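Glycosyltransferase (Streptomyces halstedii, PDB 3WAD) is a glycosyltransferase of the GT-B fold, in which two Rossmann-like domains are joined in one chain. Local coordinates at residues B[5-10]-B[128-133]; B[147-152]-B[199-204]. One frame throughout, in Å; residues are numbered along the deposited sequence.

Contact 1: residues B[5-10]-B[128-133]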
ATOM      1  N   MET B   5       4.703 -13.881  -0.372  1.00 24.75           N
ATOM      2  CA  MET B   5       3.297 -14.069   0.042  1.00 23.64           C
ATOM      3  C   MET B   5       2.500 -14.593  -1.101  1.00 25.16           C
ATOM      4  O   MET B   5       2.714 -14.159  -2.245  1.00 24.49           O
ATOM      5  CB  MET B   5       2.712 -12.754   0.465  1.00 23.72           C
ATOM      6  CG  MET B   5       3.612 -12.083   1.549  1.00 24.23           C
ATOM      7  SD  MET B   5       2.898 -10.560   2.240  1.00 27.67           S
ATOM      8  CE  MET B   5       1.424 -11.153   3.123  1.00 23.68           C
ATOM      9  N   THR B   6       1.619 -15.568  -0.840  1.00 23.69           N
ATOM     10  CA  THR B   6       0.916 -16.126  -1.953  1.00 24.16           C
ATOM     11  C   THR B   6      -0.588 -16.216  -1.583  1.00 23.75           C
ATOM     12  O   THR B   6      -0.937 -16.517  -0.453  1.00 23.19           O
ATOM     13  CB  THR B   6       1.548 -17.395  -2.435  1.00 24.01           C
ATOM     14  OG1 THR B   6       0.842 -17.887  -3.593  1.00 27.09           O
ATOM     15  CG2 THR B   6       1.594 -18.475  -1.314  1.00 25.55           C
ATOM     16  N   VAL B   7      -1.445 -15.917  -2.542  1.00 23.40           N
ATOM     17  CA  VAL B   7      -2.896 -16.012  -2.319  1.00 22.65           C
ATOM     18  C   VAL B   7      -3.510 -16.418  -3.664  1.00 21.41           C
ATOM     19  O   VAL B   7      -3.045 -15.935  -4.720  1.00 21.25           O
ATOM     20  CB  VAL B   7      -3.467 -14.697  -1.694  1.00 20.30           C
ATOM     21  CG1 VAL B   7      -3.233 -13.530  -2.625  1.00 22.96           C
ATOM     22  CG2 VAL B   7      -4.983 -14.805  -1.441  1.00 18.68           C
ATOM     23  N   PHE B   8      -4.519 -17.313  -3.665  1.00 22.42           N
ATOM     24  CA  PHE B   8      -5.246 -17.610  -4.901  1.00 20.71           C
ATOM     25  C   PHE B   8      -5.976 -16.326  -5.430  1.00 22.19           C
ATOM     26  O   PHE B   8      -6.141 -15.376  -4.676  1.00 20.81           O
ATOM     27  CB  PHE B   8      -6.199 -18.826  -4.788  1.00 23.35           C
ATOM     28  CG  PHE B   8      -7.452 -18.551  -3.986  1.00 22.77           C
ATOM     29  CD1 PHE B   8      -8.669 -18.286  -4.643  1.00 23.11           C
ATOM     30  CD2 PHE B   8      -7.411 -18.446  -2.578  1.00 25.32           C
ATOM     31  CE1 PHE B   8      -9.864 -17.952  -3.873  1.00 22.67           C
ATOM     32  CE2 PHE B   8      -8.567 -18.161  -1.805  1.00 22.88           C
ATOM     33  CZ  PHE B   8      -9.799 -17.935  -2.448  1.00 23.62           C
ATOM     34  N   ALA B   9      -6.384 -16.297  -6.720  1.00 21.97           N
ATOM     35  CA  ALA B   9      -6.960 -15.079  -7.317  1.00 23.01           C
ATOM     36  C   ALA B   9      -8.364 -14.779  -6.827  1.00 23.62           C
ATOM     37  O   ALA B   9      -9.394 -15.245  -7.381  1.00 22.73           O
ATOM     38  CB  ALA B   9      -6.869 -15.101  -8.903  1.00 22.25           C
ATOM     39  N   ASN B  10      -8.421 -13.990  -5.753  1.00 23.49           N
ATOM     40  CA  ASN B  10      -9.684 -13.634  -5.123  1.00 23.49           C
ATOM     41  C   ASN B  10      -9.402 -12.349  -4.413  1.00 24.24           C
ATOM     42  O   ASN B  10      -8.516 -12.339  -3.548  1.00 22.81           O
ATOM     43  CB  ASN B  10     -10.107 -14.678  -4.055  1.00 22.68           C
ATOM     44  CG  ASN B  10     -11.413 -14.272  -3.330  1.00 26.12           C
ATOM     45  OD1 ASN B  10     -11.434 -13.499  -2.371  1.00 27.49           O
ATOM     46  ND2 ASN B  10     -12.501 -14.816  -3.799  1.00 32.68           N
ATOM     47  N   ILE B 128       4.509 -16.550   3.364  1.00 26.31           N
ATOM     48  CA  ILE B 128       3.192 -16.288   4.089  1.00 25.52           C
ATOM     49  C   ILE B 128       2.097 -16.658   3.096  1.00 26.15           C
ATOM     50  O   ILE B 128       2.011 -16.063   2.016  1.00 25.58           O
ATOM     51  CB  ILE B 128       2.991 -14.859   4.541  1.00 25.26           C
ATOM     52  CG1 ILE B 128       4.193 -14.387   5.450  1.00 25.35           C
ATOM     53  CG2 ILE B 128       1.594 -14.673   5.265  1.00 28.96           C
ATOM     54  CD1 ILE B 128       4.135 -12.965   5.810  1.00 26.92           C
ATOM     55  N   TRP B 129       1.331 -17.700   3.405  1.00 24.32           N
ATOM     56  CA  TRP B 129       0.330 -18.158   2.433  1.00 23.85           C
ATOM     57  C   TRP B 129      -1.065 -17.996   3.032  1.00 24.33           C
ATOM     58  O   TRP B 129      -1.355 -18.470   4.133  1.00 21.87           O
ATOM     59  CB  TRP B 129       0.523 -19.564   2.007  1.00 22.50           C
ATOM     60  CG  TRP B 129       0.824 -20.638   3.099  1.00 25.44           C
ATOM     61  CD1 TRP B 129       1.998 -20.774   3.909  1.00 24.37           C
ATOM     62  CD2 TRP B 129      -0.048 -21.715   3.490  1.00 24.18           C
ATOM     63  NE1 TRP B 129       1.887 -21.918   4.686  1.00 23.41           N
ATOM     64  CE2 TRP B 129       0.650 -22.493   4.476  1.00 25.35           C
ATOM     65  CE3 TRP B 129      -1.298 -22.176   3.014  1.00 22.19           C
ATOM     66  CZ2 TRP B 129       0.103 -23.669   5.023  1.00 26.03           C
ATOM     67  CZ3 TRP B 129      -1.832 -23.332   3.556  1.00 21.30           C
ATOM     68  CH2 TRP B 129      -1.116 -24.082   4.563  1.00 23.24           C
ATOM     69  N   ASP B 130      -1.937 -17.375   2.261  1.00 23.95           N
ATOM     70  CA  ASP B 130      -3.392 -17.477   2.510  1.00 22.79           C
ATOM     71  C   ASP B 130      -3.823 -18.933   2.751  1.00 22.86           C
ATOM     72  O   ASP B 130      -3.426 -19.816   1.996  1.00 21.21           O
ATOM     73  CB  ASP B 130      -4.112 -16.928   1.306  1.00 21.94           C
ATOM     74  CG  ASP B 130      -5.597 -17.388   1.250  1.00 23.36           C
ATOM     75  OD1 ASP B 130      -6.400 -16.642   1.787  1.00 20.40           O
ATOM     76  OD2 ASP B 130      -5.913 -18.472   0.666  1.00 23.62           O
ATOM     77  N   ALA B 131      -4.665 -19.153   3.781  1.00 22.99           N
ATOM     78  CA  ALA B 131      -4.908 -20.504   4.306  1.00 21.68           C
ATOM     79  C   ALA B 131      -5.531 -21.471   3.277  1.00 22.44           C
ATOM     80  O   ALA B 131      -5.502 -22.694   3.445  1.00 22.62           O
ATOM     81  CB  ALA B 131      -5.733 -20.436   5.593  1.00 20.25           C
ATOM     82  N   LEU B 132      -6.109 -20.917   2.214  1.00 22.61           N
ATOM     83  CA  LEU B 132      -6.680 -21.720   1.154  1.00 23.52           C
ATOM     84  C   LEU B 132      -5.722 -21.927  -0.001  1.00 24.02           C
ATOM     85  O   LEU B 132      -6.133 -22.486  -1.029  1.00 21.80           O
ATOM     86  CB  LEU B 132      -7.974 -21.058   0.640  1.00 22.83           C
ATOM     87  CG  LEU B 132      -9.092 -20.990   1.683  1.00 22.76           C
ATOM     88  CD1 LEU B 132     -10.485 -20.662   1.017  1.00 22.10           C
ATOM     89  CD2 LEU B 132      -9.221 -22.264   2.474  1.00 16.56           C
ATOM     90  N   THR B 133      -4.484 -21.420   0.109  1.00 22.22           N
ATOM     91  CA  THR B 133      -3.595 -21.441  -1.054  1.00 23.70           C
ATOM     92  C   THR B 133      -2.395 -22.451  -0.914  1.00 22.84           C
ATOM     93  O   THR B 133      -1.270 -22.047  -0.581  1.00 22.52           O
ATOM     94  CB  THR B 133      -3.065 -19.958  -1.335  1.00 23.52           C
ATOM     95  OG1 THR B 133      -4.207 -19.081  -1.493  1.00 24.57           O
ATOM     96  CG2 THR B 133      -2.263 -19.943  -2.657  1.00 22.98           C
TER

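Contact 2: residues B[147-152]-B[199-204]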
ATOM      1  N   HIS B 147       7.237 -21.193   6.951  1.00 29.09           N
ATOM      2  CA  HIS B 147       6.049 -20.576   6.272  1.00 27.22           C
ATOM      3  C   HIS B 147       4.932 -20.372   7.281  1.00 26.95           C
ATOM      4  O   HIS B 147       4.678 -21.229   8.152  1.00 26.01           O
ATOM      5  CB  HIS B 147       5.641 -21.373   5.043  1.00 26.58           C
ATOM      6  CG  HIS B 147       5.574 -22.844   5.290  1.00 31.13           C
ATOM      7  ND1 HIS B 147       4.413 -23.471   5.694  1.00 29.76           N
ATOM      8  CD2 HIS B 147       6.532 -23.804   5.268  1.00 30.35           C
ATOM      9  CE1 HIS B 147       4.654 -24.756   5.878  1.00 30.28           C
ATOM     10  NE2 HIS B 147       5.919 -24.989   5.583  1.00 31.65           N
ATOM     11  N   VAL B 148       4.275 -19.230   7.173  1.00 24.89           N
ATOM     12  CA  VAL B 148       3.207 -18.872   8.073  1.00 24.16           C
ATOM     13  C   VAL B 148       1.866 -18.984   7.321  1.00 24.80           C
ATOM     14  O   VAL B 148       1.681 -18.314   6.233  1.00 22.55           O
ATOM     15  CB  VAL B 148       3.395 -17.469   8.544  1.00 23.77           C
ATOM     16  CG1 VAL B 148       2.176 -17.025   9.408  1.00 24.72           C
ATOM     17  CG2 VAL B 148       4.667 -17.356   9.327  1.00 21.55           C
ATOM     18  N   ARG B 149       0.961 -19.824   7.854  1.00 22.98           N
ATOM     19  CA  ARG B 149      -0.371 -19.979   7.278  1.00 21.72           C
ATOM     20  C   ARG B 149      -1.239 -18.803   7.780  1.00 21.87           C
ATOM     21  O   ARG B 149      -1.471 -18.667   8.987  1.00 21.69           O
ATOM     22  CB  ARG B 149      -0.943 -21.394   7.548  1.00 23.02           C
ATOM     23  CG  ARG B 149      -2.386 -21.628   6.977  1.00 21.84           C
ATOM     24  CD  ARG B 149      -2.864 -23.022   7.276  1.00 21.54           C
ATOM     25  NE  ARG B 149      -2.969 -23.171   8.723  1.00 20.26           N
ATOM     26  CZ  ARG B 149      -4.112 -23.357   9.394  1.00 17.96           C
ATOM     27  NH1 ARG B 149      -5.284 -23.455   8.741  1.00 20.13           N
ATOM     28  NH2 ARG B 149      -4.064 -23.408  10.724  1.00 20.35           N
ATOM     29  N   MET B 150      -1.707 -17.962   6.845  1.00 20.28           N
ATOM     30  CA  MET B 150      -2.459 -16.802   7.221  1.00 20.83           C
ATOM     31  C   MET B 150      -3.990 -17.036   7.143  1.00 21.37           C
ATOM     32  O   MET B 150      -4.533 -17.284   6.062  1.00 20.94           O
ATOM     33  CB  MET B 150      -2.067 -15.540   6.438  1.00 18.51           C
ATOM     34  CG  MET B 150      -2.907 -14.332   6.905  1.00 22.40           C
ATOM     35  SD  MET B 150      -2.109 -12.823   6.288  1.00 25.51           S
ATOM     36  CE  MET B 150      -2.952 -11.660   7.287  1.00 23.23           C
ATOM     37  N   LEU B 151      -4.667 -16.942   8.301  1.00 19.81           N
ATOM     38  CA  LEU B 151      -6.135 -17.133   8.315  1.00 20.82           C
ATOM     39  C   LEU B 151      -6.822 -15.917   7.759  1.00 19.79           C
ATOM     40  O   LEU B 151      -6.260 -14.794   7.680  1.00 20.40           O
ATOM     41  CB  LEU B 151      -6.633 -17.378   9.738  1.00 19.40           C
ATOM     42  CG  LEU B 151      -6.021 -18.626  10.441  1.00 21.81           C
ATOM     43  CD1 LEU B 151      -6.547 -18.851  11.869  1.00 18.79           C
ATOM     44  CD2 LEU B 151      -6.254 -19.927   9.665  1.00 18.06           C
ATOM     45  N   PHE B 152      -8.090 -16.102   7.438  1.00 19.49           N
ATOM     46  CA  PHE B 152      -8.893 -15.024   6.835  1.00 20.33           C
ATOM     47  C   PHE B 152     -10.265 -14.994   7.570  1.00 20.51           C
ATOM     48  O   PHE B 152     -11.183 -14.229   7.220  1.00 21.19           O
ATOM     49  CB  PHE B 152      -9.007 -15.307   5.295  1.00 20.38           C
ATOM     50  CG  PHE B 152      -9.676 -16.609   4.997  1.00 18.76           C
ATOM     51  CD1 PHE B 152     -11.091 -16.694   5.057  1.00 22.56           C
ATOM     52  CD2 PHE B 152      -8.930 -17.742   4.738  1.00 20.21           C
ATOM     53  CE1 PHE B 152     -11.710 -17.937   4.854  1.00 18.56           C
ATOM     54  CE2 PHE B 152      -9.500 -18.918   4.562  1.00 18.24           C
ATOM     55  CZ  PHE B 152     -10.910 -19.040   4.612  1.00 19.04           C
ATOM     56  N   LEU B 199       2.897 -29.096   6.395  1.00 30.37           N
ATOM     57  CA  LEU B 199       2.347 -28.722   5.063  1.00 30.25           C
ATOM     58  C   LEU B 199       0.846 -28.384   5.166  1.00 29.91           C
ATOM     59  O   LEU B 199       0.289 -27.656   4.329  1.00 28.61           O
ATOM     60  CB  LEU B 199       2.505 -29.858   4.016  1.00 30.14           C
ATOM     61  CG  LEU B 199       3.979 -30.133   3.631  1.00 29.68           C
ATOM     62  CD1 LEU B 199       3.983 -31.212   2.633  1.00 29.29           C
ATOM     63  CD2 LEU B 199       4.668 -28.857   3.054  1.00 30.21           C
ATOM     64  N   VAL B 200       0.212 -28.942   6.191  1.00 28.71           N
ATOM     65  CA  VAL B 200      -1.213 -28.757   6.364  1.00 27.86           C
ATOM     66  C   VAL B 200      -1.525 -27.464   7.036  1.00 27.68           C
ATOM     67  O   VAL B 200      -2.457 -26.742   6.619  1.00 27.41           O
ATOM     68  CB  VAL B 200      -1.856 -29.915   7.207  1.00 27.93           C
ATOM     69  CG1 VAL B 200      -3.287 -29.518   7.528  1.00 25.17           C
ATOM     70  CG2 VAL B 200      -1.818 -31.247   6.395  1.00 26.12           C
ATOM     71  N   THR B 201      -0.766 -27.153   8.100  1.00 27.23           N
ATOM     72  CA  THR B 201      -1.108 -25.995   8.888  1.00 25.58           C
ATOM     73  C   THR B 201      -0.070 -24.886   9.058  1.00 24.98           C
ATOM     74  O   THR B 201      -0.376 -23.864   9.728  1.00 24.62           O
ATOM     75  CB  THR B 201      -1.623 -26.435  10.242  1.00 26.99           C
ATOM     76  OG1 THR B 201      -0.678 -27.343  10.792  1.00 25.79           O
ATOM     77  CG2 THR B 201      -3.106 -27.130  10.110  1.00 26.76           C
ATOM     78  N   GLY B 202       1.099 -25.043   8.420  1.00 23.92           N
ATOM     79  CA  GLY B 202       2.177 -24.053   8.483  1.00 26.34           C
ATOM     80  C   GLY B 202       3.213 -24.353   9.590  1.00 27.90           C
ATOM     81  O   GLY B 202       2.909 -25.040  10.580  1.00 26.46           O
ATOM     82  N   THR B 203       4.428 -23.815   9.441  1.00 28.37           N
ATOM     83  CA  THR B 203       5.392 -23.766  10.568  1.00 27.98           C
ATOM     84  C   THR B 203       4.640 -23.150  11.633  1.00 28.09           C
ATOM     85  O   THR B 203       4.770 -23.544  12.774  1.00 29.21           O
ATOM     86  CB  THR B 203       6.588 -22.760  10.362  1.00 26.40           C
ATOM     87  OG1 THR B 203       7.153 -23.023   9.112  1.00 24.42           O
ATOM     88  CG2 THR B 203       7.688 -22.923  11.467  1.00 25.64           C
ATOM     89  N   THR B 204       3.906 -22.082  11.309  1.00 27.16           N
ATOM     90  CA  THR B 204       2.924 -21.597  12.272  1.00 26.59           C
ATOM     91  C   THR B 204       1.760 -20.886  11.576  1.00 25.82           C
ATOM     92  O   THR B 204       1.718 -20.842  10.370  1.00 25.48           O
ATOM     93  CB  THR B 204       3.553 -20.709  13.325  1.00 26.51           C
ATOM     94  OG1 THR B 204       2.605 -20.476  14.357  1.00 28.61           O
ATOM     95  CG2 THR B 204       4.011 -19.342  12.796  1.00 28.02           C
TER

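Contact 1: residues B[5-10]-B[128-133]
Beyond the paired ends of strands 2-6 and 126-130, the hydroxyl of Thr133 sits at the edge of the Phe8 ring and joins the two loops. With chi1 at -56°, it stands beside the backbone N and anti to the carbonyl carbon. Thr133 OG1 accepts from Phe8 N at 2.8 Å and donates to Asp130 OD2. That carboxylate oxygen also takes Leu132 N in an Asx turn, both donors coming from above the carboxylate plane, so side chain and backbone together fix the type I turn from Asp130 to Thr133. The Phe8 ring presents its edge to this group, CD2 lying 3.6 Å from Asp130 OD2, with ring and carboxylate planes 60° apart; Phe8 CE2 rests 3.8 Å from Leu132 CB. The other oxygen of Asp130 is bound to His13, while Val7 CG2 packs on Asp130 CB. Further back the strands run parallel: Thr6 N donates to Ile128 O and Thr6 O accepts from Asp130 N, both nearly along the acceptor's C=O axis. Met5 and Ile128 lie side by side on the face covered by helix 18-27; on the other face the Thr6 and Trp129 side chains cross obliquely, Thr6 CG2 touching Trp129 CB at 3.7 Å. The first strand of the sheet beside the fourth, in the order 3-2-1-4-5, marks a Rossmann-like domain, here the N-terminal one of the GT-B fold.

Contact 2: residues B[147-152]-B[199-204]
Arg149 leaves strand 147-150 with CG anti to its backbone N (chi1 179°), and its chain stays extended until a bend at chi3 (64°). Its CB already lies 3.3 Å from Thr201 O, the carbonyl at the end of helix 198-201. CG passes the same oxygen at a greater distance, and CD touches both Thr201 O and Val200 O, 3.8 Å from the latter. NE then turns back on Thr201 O with a hydrogen bond of 2.9 Å; the oxygen is near the guanidinium plane, but the donor stands 45° above the plane of the carbonyl. At the tip, Thr201 CG2 lies over one face of the guanidinium and Leu151 CD2 over the opposite one, both displaced toward the rim, which should limit how the group can turn. NH1 forms a salt bridge with Asp155, and NH2 bonds Thr205 OG1.

The backbone beside it is drawn into the sheet: Arg149 N donates to Thr204 O at 2.8 Å, in the carbonyl plane. At the start of the strand, His147 N gives a fairly straight bond of 2.8 Å to Thr203 OG1, while His147 O receives weak bonds from Thr203 N and Thr204 N. Thr203 OG1 also lies over one face of the His147 ring, whose NE2 is bound to Glu141. Gly202, the first residue past the helix, has positive phi and angles at which a CB would press on Thr201 O and Thr204 O. Helix 198-201 passes through Gly202 and Thr203 into strand 204-206, parallel to strand 147-150, with helix 135-141 against His147 and Leu199 and strand 126-130 along the other edge of 147-150.

Both contacts belong to the seven-stranded parallel sheet of the N-terminal half, where strands 2-6, 126-130, 147-150 and 204-206 follow one another. Their centres are about 10 Å apart, and Trp129 is the main connection. Trp129 N and O both reach strand 147-150, N to Val148 O at 2.9 Å and O to Met150 N at 2.8 Å. Its indole is turned toward contact 2 as well: Trp129 CH2 packs 3.4 Å from Arg149 CD, and NE1 is hydrogen-bonded to His147 ND1. Nearer the C-terminal ends of the strands, His13 bonds Asp130 and meets the rings of both Phe8 and Phe152, tying the loops of contact 1 to the segment 147-152.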